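Local structure of putative flavoprotein (Bacteroides eggerthii, 4ICI) at residues A[65-78]-A[98-111]. The protein probably works as a flavodoxin-like electron-transfer or redox protein, binding one flavin mononucleotide in loops at the C-terminal ends of its parallel strands. Numbering follows the deposited sequence. Where two conformers were deposited one is given.
Sequences SSVEMNDPKMRPAI and WWDLAPRIINTFIE. With FMN (flavin mononucleotide), chain B; EDO (1,2-ethanediol), chain F.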
loop_
_atom_site.group_PDB
_atom_site.type_symbol
_atom_site.label_atom_id
_atom_site.label_comp_id
_atom_site.label_asym_id
_atom_site.label_seq_id
_atom_site.Cartn_x
_atom_site.Cartn_y
_atom_site.Cartn_z
ATOM N N SER A 65 -0.604 -0.823 17.248
ATOM C CA SER A 65 -1.333 -0.240 16.119
ATOM C C SER A 65 -2.154 0.978 16.551
ATOM O O SER A 65 -2.209 1.960 15.820
ATOM C CB SER A 65 -2.196 -1.272 15.399
ATOM O OG SER A 65 -3.226 -1.833 16.203
ATOM N N SER A 66 -2.728 0.948 17.752
ATOM C CA SER A 66 -3.479 2.112 18.225
ATOM C C SER A 66 -2.578 3.316 18.423
ATOM O O SER A 66 -2.925 4.429 18.047
ATOM C CB SER A 66 -4.197 1.797 19.533
ATOM O OG SER A 66 -5.228 0.871 19.316
ATOM N N VAL A 67 -1.419 3.086 19.029
ATOM C CA VAL A 67 -0.430 4.144 19.281
ATOM C C VAL A 67 0.051 4.737 17.955
ATOM O O VAL A 67 0.118 5.945 17.786
ATOM C CB VAL A 67 0.725 3.599 20.136
ATOM C CG1 VAL A 67 1.932 4.577 20.171
ATOM C CG2 VAL A 67 0.189 3.239 21.534
ATOM N N GLU A 68 0.295 3.870 16.973
ATOM C CA GLU A 68 0.696 4.307 15.620
ATOM C C GLU A 68 -0.325 5.183 14.992
ATOM O O GLU A 68 -0.023 6.212 14.403
ATOM C CB GLU A 68 0.810 3.159 14.632
ATOM C CG GLU A 68 2.052 2.425 14.685
ATOM C CD GLU A 68 2.145 1.467 13.527
ATOM O OE1 GLU A 68 1.362 1.599 12.546
ATOM O OE2 GLU A 68 3.003 0.590 13.593
HETATM N N MSE A 69 -1.567 4.740 15.048
HETATM C CA MSE A 69 -2.589 5.447 14.339
HETATM C C MSE A 69 -2.881 6.798 15.019
HETATM O O MSE A 69 -3.253 7.757 14.351
HETATM C CB MSE A 69 -3.764 4.504 14.110
HETATM C CG MSE A 69 -3.408 3.276 13.129
HETATM SE SE MSE A 69 -2.209 3.543 11.617
HETATM C CE MSE A 69 -3.220 4.714 10.539
ATOM N N ASN A 70 -2.594 6.933 16.316
ATOM C CA ASN A 70 -2.703 8.208 17.011
ATOM C C ASN A 70 -1.538 9.179 16.813
ATOM O O ASN A 70 -1.621 10.342 17.219
ATOM C CB ASN A 70 -2.968 7.952 18.505
ATOM C CG ASN A 70 -4.413 7.537 18.762
ATOM O OD1 ASN A 70 -5.335 8.118 18.178
ATOM N ND2 ASN A 70 -4.624 6.560 19.636
ATOM N N ASP A 71 -0.473 8.735 16.163
ATOM C CA ASP A 71 0.720 9.528 15.940
ATOM C C ASP A 71 1.047 9.590 14.446
ATOM O O ASP A 71 1.755 8.736 13.912
ATOM C CB ASP A 71 1.924 8.979 16.724
ATOM C CG ASP A 71 3.182 9.822 16.543
ATOM O OD1 ASP A 71 3.118 10.841 15.797
ATOM O OD2 ASP A 71 4.229 9.461 17.162
ATOM N N PRO A 72 0.574 10.638 13.765
ATOM C CA PRO A 72 0.825 10.720 12.338
ATOM C C PRO A 72 2.268 10.922 11.914
ATOM O O PRO A 72 2.562 10.822 10.689
ATOM C CB PRO A 72 -0.042 11.882 11.878
ATOM C CG PRO A 72 -0.507 12.547 13.015
ATOM C CD PRO A 72 -0.316 11.700 14.236
ATOM N N LYS A 73 3.158 11.186 12.872
ATOM C CA LYS A 73 4.562 11.349 12.530
ATOM C C LYS A 73 5.353 10.042 12.742
ATOM O O LYS A 73 6.536 9.971 12.396
ATOM C CB LYS A 73 5.188 12.510 13.322
ATOM C CG LYS A 73 4.726 13.876 12.828
ATOM C CD LYS A 73 5.289 15.028 13.597
ATOM C CE LYS A 73 6.751 15.161 13.300
ATOM N NZ LYS A 73 6.917 15.639 11.905
HETATM N N MSE A 74 4.719 9.011 13.299
HETATM C CA MSE A 74 5.435 7.771 13.524
HETATM C C MSE A 74 5.749 7.100 12.182
HETATM O O MSE A 74 4.953 7.141 11.217
HETATM C CB MSE A 74 4.673 6.833 14.429
HETATM C CG MSE A 74 5.570 5.710 14.920
HETATM SE SE MSE A 74 4.599 4.599 16.128
HETATM C CE MSE A 74 3.831 5.864 17.246
ATOM N N ARG A 75 6.947 6.506 12.125
ATOM C CA ARG A 75 7.485 5.878 10.929
ATOM C C ARG A 75 8.052 4.496 11.267
ATOM O O ARG A 75 9.249 4.326 11.485
ATOM C CB ARG A 75 8.529 6.760 10.241
ATOM C CG ARG A 75 7.957 8.103 9.767
ATOM C CD ARG A 75 6.999 7.938 8.621
ATOM N NE ARG A 75 6.495 9.214 8.117
ATOM C CZ ARG A 75 5.367 9.811 8.523
ATOM N NH1 ARG A 75 4.590 9.267 9.444
ATOM N NH2 ARG A 75 5.003 10.958 7.952
ATOM N N PRO A 76 7.151 3.506 11.331
ATOM C CA PRO A 76 7.607 2.152 11.645
ATOM C C PRO A 76 8.708 1.722 10.709
ATOM O O PRO A 76 8.624 1.918 9.506
ATOM C CB PRO A 76 6.329 1.322 11.483
ATOM C CG PRO A 76 5.195 2.267 11.771
ATOM C CD PRO A 76 5.689 3.552 11.109
ATOM N N ALA A 77 9.758 1.148 11.279
ATOM C CA ALA A 77 10.960 0.834 10.536
ATOM C C ALA A 77 10.736 -0.328 9.565
ATOM O O ALA A 77 10.008 -1.305 9.859
ATOM C CB ALA A 77 12.091 0.496 11.502
ATOM N N ILE A 78 11.351 -0.199 8.394
ATOM C CA ILE A 78 11.319 -1.210 7.332
ATOM C C ILE A 78 12.654 -1.970 7.348
ATOM O O ILE A 78 13.720 -1.358 7.451
ATOM C CB ILE A 78 11.038 -0.574 5.949
ATOM C CG1 ILE A 78 9.600 -0.027 5.891
ATOM C CG2 ILE A 78 11.305 -1.578 4.801
ATOM C CD1 ILE A 78 9.303 0.903 4.675
ATOM N N TRP A 98 -6.395 0.613 8.196
ATOM C CA TRP A 98 -6.352 0.694 9.653
ATOM C C TRP A 98 -6.931 2.045 10.080
ATOM O O TRP A 98 -6.387 3.090 9.747
ATOM C CB TRP A 98 -4.929 0.577 10.186
ATOM C CG TRP A 98 -4.318 -0.771 10.164
ATOM C CD1 TRP A 98 -4.825 -1.929 9.616
ATOM C CD2 TRP A 98 -3.009 -1.108 10.642
ATOM N NE1 TRP A 98 -3.923 -2.963 9.769
ATOM C CE2 TRP A 98 -2.806 -2.479 10.387
ATOM C CE3 TRP A 98 -1.994 -0.386 11.278
ATOM C CZ2 TRP A 98 -1.644 -3.150 10.749
ATOM C CZ3 TRP A 98 -0.847 -1.070 11.632
ATOM C CH2 TRP A 98 -0.681 -2.443 11.361
ATOM N N TRP A 99 -8.068 2.005 10.792
ATOM C CA TRP A 99 -8.748 3.223 11.214
ATOM C C TRP A 99 -8.950 4.205 10.036
ATOM O O TRP A 99 -8.739 5.410 10.153
ATOM C CB TRP A 99 -7.970 3.870 12.359
ATOM C CG TRP A 99 -7.903 3.006 13.579
ATOM C CD1 TRP A 99 -6.891 2.132 13.941
ATOM C CD2 TRP A 99 -8.927 2.866 14.580
ATOM N NE1 TRP A 99 -7.236 1.489 15.104
ATOM C CE2 TRP A 99 -8.468 1.922 15.517
ATOM C CE3 TRP A 99 -10.172 3.457 14.773
ATOM C CZ2 TRP A 99 -9.218 1.542 16.632
ATOM C CZ3 TRP A 99 -10.929 3.084 15.891
ATOM C CH2 TRP A 99 -10.445 2.135 16.805
ATOM N N ASP A 100 -9.398 3.656 8.908
ATOM C CA ASP A 100 -9.699 4.411 7.678
ATOM C C ASP A 100 -8.480 5.096 7.053
ATOM O O ASP A 100 -8.639 6.034 6.258
ATOM C CB ASP A 100 -10.836 5.428 7.934
ATOM C CG ASP A 100 -11.774 5.612 6.742
ATOM O OD1 ASP A 100 -11.692 4.856 5.730
ATOM O OD2 ASP A 100 -12.571 6.577 6.849
ATOM N N LEU A 101 -7.288 4.607 7.394
ATOM C CA LEU A 101 -6.038 5.172 6.915
ATOM C C LEU A 101 -5.087 4.082 6.429
ATOM O O LEU A 101 -5.263 2.906 6.721
ATOM C CB LEU A 101 -5.333 5.953 8.044
ATOM C CG LEU A 101 -6.026 7.210 8.560
ATOM C CD1 LEU A 101 -5.376 7.622 9.906
ATOM C CD2 LEU A 101 -5.991 8.335 7.512
ATOM N N ALA A 102 -4.057 4.497 5.710
ATOM C CA ALA A 102 -2.900 3.627 5.482
ATOM C C ALA A 102 -2.118 3.468 6.787
ATOM O O ALA A 102 -1.886 4.437 7.506
ATOM C CB ALA A 102 -1.979 4.209 4.432
ATOM N N PRO A 103 -1.676 2.237 7.092
ATOM C CA PRO A 103 -0.707 2.063 8.176
ATOM C C PRO A 103 0.503 2.961 8.000
ATOM O O PRO A 103 0.929 3.228 6.863
ATOM C CB PRO A 103 -0.337 0.578 8.076
ATOM C CG PRO A 103 -1.533 -0.070 7.410
ATOM C CD PRO A 103 -2.005 0.970 6.431
ATOM N N ARG A 104 1.066 3.421 9.120
ATOM C CA ARG A 104 2.172 4.367 9.049
ATOM C C ARG A 104 3.424 3.832 8.361
ATOM O O ARG A 104 4.224 4.614 7.861
ATOM C CB ARG A 104 2.507 4.918 10.423
ATOM C CG ARG A 104 1.354 5.518 11.234
ATOM C CD ARG A 104 0.574 6.555 10.543
ATOM N NE ARG A 104 -0.392 7.190 11.441
ATOM C CZ ARG A 104 -1.305 8.076 11.041
ATOM N NH1 ARG A 104 -1.370 8.427 9.755
ATOM N NH2 ARG A 104 -2.080 8.668 11.941
ATOM N N ILE A 105 3.579 2.511 8.293
ATOM C CA ILE A 105 4.708 1.964 7.538
ATOM C C ILE A 105 4.642 2.313 6.046
ATOM O O ILE A 105 5.652 2.356 5.372
ATOM C CB ILE A 105 4.859 0.425 7.770
ATOM C CG1 ILE A 105 6.280 -0.063 7.433
ATOM C CG2 ILE A 105 3.747 -0.336 7.037
ATOM C CD1 ILE A 105 6.567 -1.485 7.886
ATOM N N ILE A 106 3.442 2.617 5.548
ATOM C CA ILE A 106 3.313 3.104 4.180
ATOM C C ILE A 106 3.996 4.476 4.031
ATOM O O ILE A 106 4.669 4.732 3.031
ATOM C CB ILE A 106 1.838 3.133 3.725
ATOM C CG1 ILE A 106 1.270 1.699 3.691
ATOM C CG2 ILE A 106 1.723 3.799 2.354
ATOM C CD1 ILE A 106 2.076 0.639 2.855
ATOM N N ASN A 107 3.842 5.327 5.033
ATOM C CA ASN A 107 4.573 6.589 5.052
ATOM C C ASN A 107 6.093 6.340 5.095
ATOM O O ASN A 107 6.874 7.010 4.409
ATOM C CB ASN A 107 4.149 7.469 6.231
ATOM C CG ASN A 107 2.658 7.757 6.250
ATOM O OD1 ASN A 107 1.861 6.964 6.778
ATOM N ND2 ASN A 107 2.264 8.890 5.667
ATOM N N THR A 108 6.536 5.370 5.912
ATOM C CA THR A 108 7.970 5.045 5.927
ATOM C C THR A 108 8.450 4.638 4.527
ATOM O O THR A 108 9.501 5.109 4.059
ATOM C CB THR A 108 8.296 3.915 6.904
ATOM O OG1 THR A 108 7.649 4.203 8.148
ATOM C CG2 THR A 108 9.806 3.731 7.062
ATOM N N PHE A 109 7.656 3.822 3.839
ATOM C CA PHE A 109 7.992 3.402 2.499
ATOM C C PHE A 109 8.109 4.581 1.523
ATOM O O PHE A 109 9.133 4.735 0.811
ATOM C CB PHE A 109 6.957 2.403 1.956
ATOM C CG PHE A 109 7.148 2.114 0.497
ATOM C CD1 PHE A 109 8.220 1.356 0.060
ATOM C CD2 PHE A 109 6.238 2.614 -0.458
ATOM C CE1 PHE A 109 8.415 1.119 -1.292
ATOM C CE2 PHE A 109 6.461 2.376 -1.796
ATOM C CZ PHE A 109 7.536 1.639 -2.199
ATOM N N ILE A 110 7.075 5.419 1.496
ATOM C CA ILE A 110 7.026 6.537 0.542
ATOM C C ILE A 110 8.194 7.494 0.800
ATOM O O ILE A 110 8.823 7.972 -0.140
ATOM C CB ILE A 110 5.679 7.258 0.607
ATOM C CG1 ILE A 110 4.575 6.370 0.029
ATOM C CG2 ILE A 110 5.718 8.628 -0.137
ATOM C CD1 ILE A 110 3.183 6.837 0.382
ATOM N N GLU A 111 8.474 7.770 2.074
ATOM C CA GLU A 111 9.501 8.742 2.411
ATOM C C GLU A 111 10.932 8.224 2.214
ATOM O O GLU A 111 11.903 9.009 2.114
ATOM C CB GLU A 111 9.271 9.266 3.829
ATOM C CG GLU A 111 8.020 10.081 3.924
ATOM C CD GLU A 111 7.645 10.520 5.314
ATOM O OE1 GLU A 111 8.466 10.327 6.260
ATOM O OE2 GLU A 111 6.525 11.072 5.445
HETATM N N1 FMN B . -11.209 -2.621 8.355
HETATM C C2 FMN B . -12.070 -1.646 7.917
HETATM O O2 FMN B . -12.942 -1.942 7.103
HETATM N N3 FMN B . -11.951 -0.352 8.407
HETATM C C4 FMN B . -11.017 0.005 9.365
HETATM O O4 FMN B . -10.968 1.207 9.686
HETATM C C4A FMN B . -10.161 -1.001 9.841
HETATM N N5 FMN B . -9.205 -0.709 10.839
HETATM C C5A FMN B . -8.350 -1.742 11.246
HETATM C C6 FMN B . -7.367 -1.472 12.208
HETATM C C7 FMN B . -6.503 -2.454 12.621
HETATM C C7M FMN B . -5.424 -2.138 13.614
HETATM C C8 FMN B . -6.577 -3.729 12.086
HETATM C C8M FMN B . -5.634 -4.811 12.559
HETATM C C9 FMN B . -7.554 -4.010 11.140
HETATM C C9A FMN B . -8.445 -3.016 10.689
HETATM N N10 FMN B . -9.425 -3.288 9.722
HETATM C C10 FMN B . -10.269 -2.289 9.301
HETATM C "C1'" FMN B . -9.500 -4.655 9.092
HETATM C "C2'" FMN B . -8.386 -4.770 8.012
HETATM O "O2'" FMN B . -8.360 -3.700 7.098
HETATM C "C3'" FMN B . -8.570 -6.028 7.141
HETATM O "O3'" FMN B . -8.805 -7.198 7.987
HETATM C "C4'" FMN B . -7.410 -6.264 6.127
HETATM O "O4'" FMN B . -7.901 -7.146 5.147
HETATM C "C5'" FMN B . -6.194 -6.957 6.849
HETATM O "O5'" FMN B . -5.214 -7.108 5.855
HETATM P P FMN B . -3.868 -7.944 6.083
HETATM O O1P FMN B . -4.338 -9.389 6.320
HETATM O O2P FMN B . -2.997 -7.738 4.938
HETATM O O3P FMN B . -3.127 -7.422 7.318
HETATM C C1 EDO F . -7.278 6.268 16.685
HETATM O O1 EDO F . -6.178 6.837 15.972
HETATM C C2 EDO F . -7.068 4.785 16.746
HETATM O O2 EDO F . -6.462 4.473 18.006
HETATM O O HOH W 1 -5.592 -0.329 16.759
HETATM O O HOH W 2 2.375 0.465 9.960
#
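Bends at chi2 bring two arginines into this contact: Arg104 (chi2 -53°) folds back against helix 65-70, and Arg75 (chi2 -69°) sets its guanidinium beside Glu111 and over Asn107. In this flavodoxin-like fold the contact joins helix 65-70 and the loop after it to the flavin-binding loop and helix 104-111. Arginine suits position 104 because its long side chain carries several donors to the carbonyls of Glu68 and Met69 on helix 65-70: NE reaches Glu68 O at 3.1 Å in the guanidinium plane, while NH2 gives a more bent bond to Met69 O. Asp71 N meets Glu68 O from the opposite face of its carbonyl plane. The selenomethionine Met69 lays CE over one guanidinium face, and Pro72 CA covers the other, so the plane is sandwiched and its rotation restrained. Flexible and unbranched, Met69 also sets SE at the rim of the Trp98 ring, a Met-aromatic contact 5.4 Å from the six-ring centroid, and CE lies tightly against Leu101 CB at 3.5 Å. One face of Trp98 receives the flavin methyl C7M and the other Pro103 CG; next door, the backbone N of Trp99 donates to flavin N5 at 2.9 Å.

Farther along, Arg75 grips Glu111 side-on, NE to OE1 and NH2 to OE2, while NH1 binds the carbonyls of Pro72 and Met74. Asn107 lays CB over the centre of the Arg75 guanidinium face, its amide plane 25° from it, and its ND2 and Glu111 OE2 both bond to Tyr142 OH. A leucine in place of Arg75 would probably leave Glu111 without its charged mate and let the turn at Pro72 loosen. Ile78, a branched apolar residue, sets CD1 against the backbone and CB of Phe109 and CG1 against Ile105 CG1, and Thr108 OG1 donates to Pro76 O at 2.8 Å.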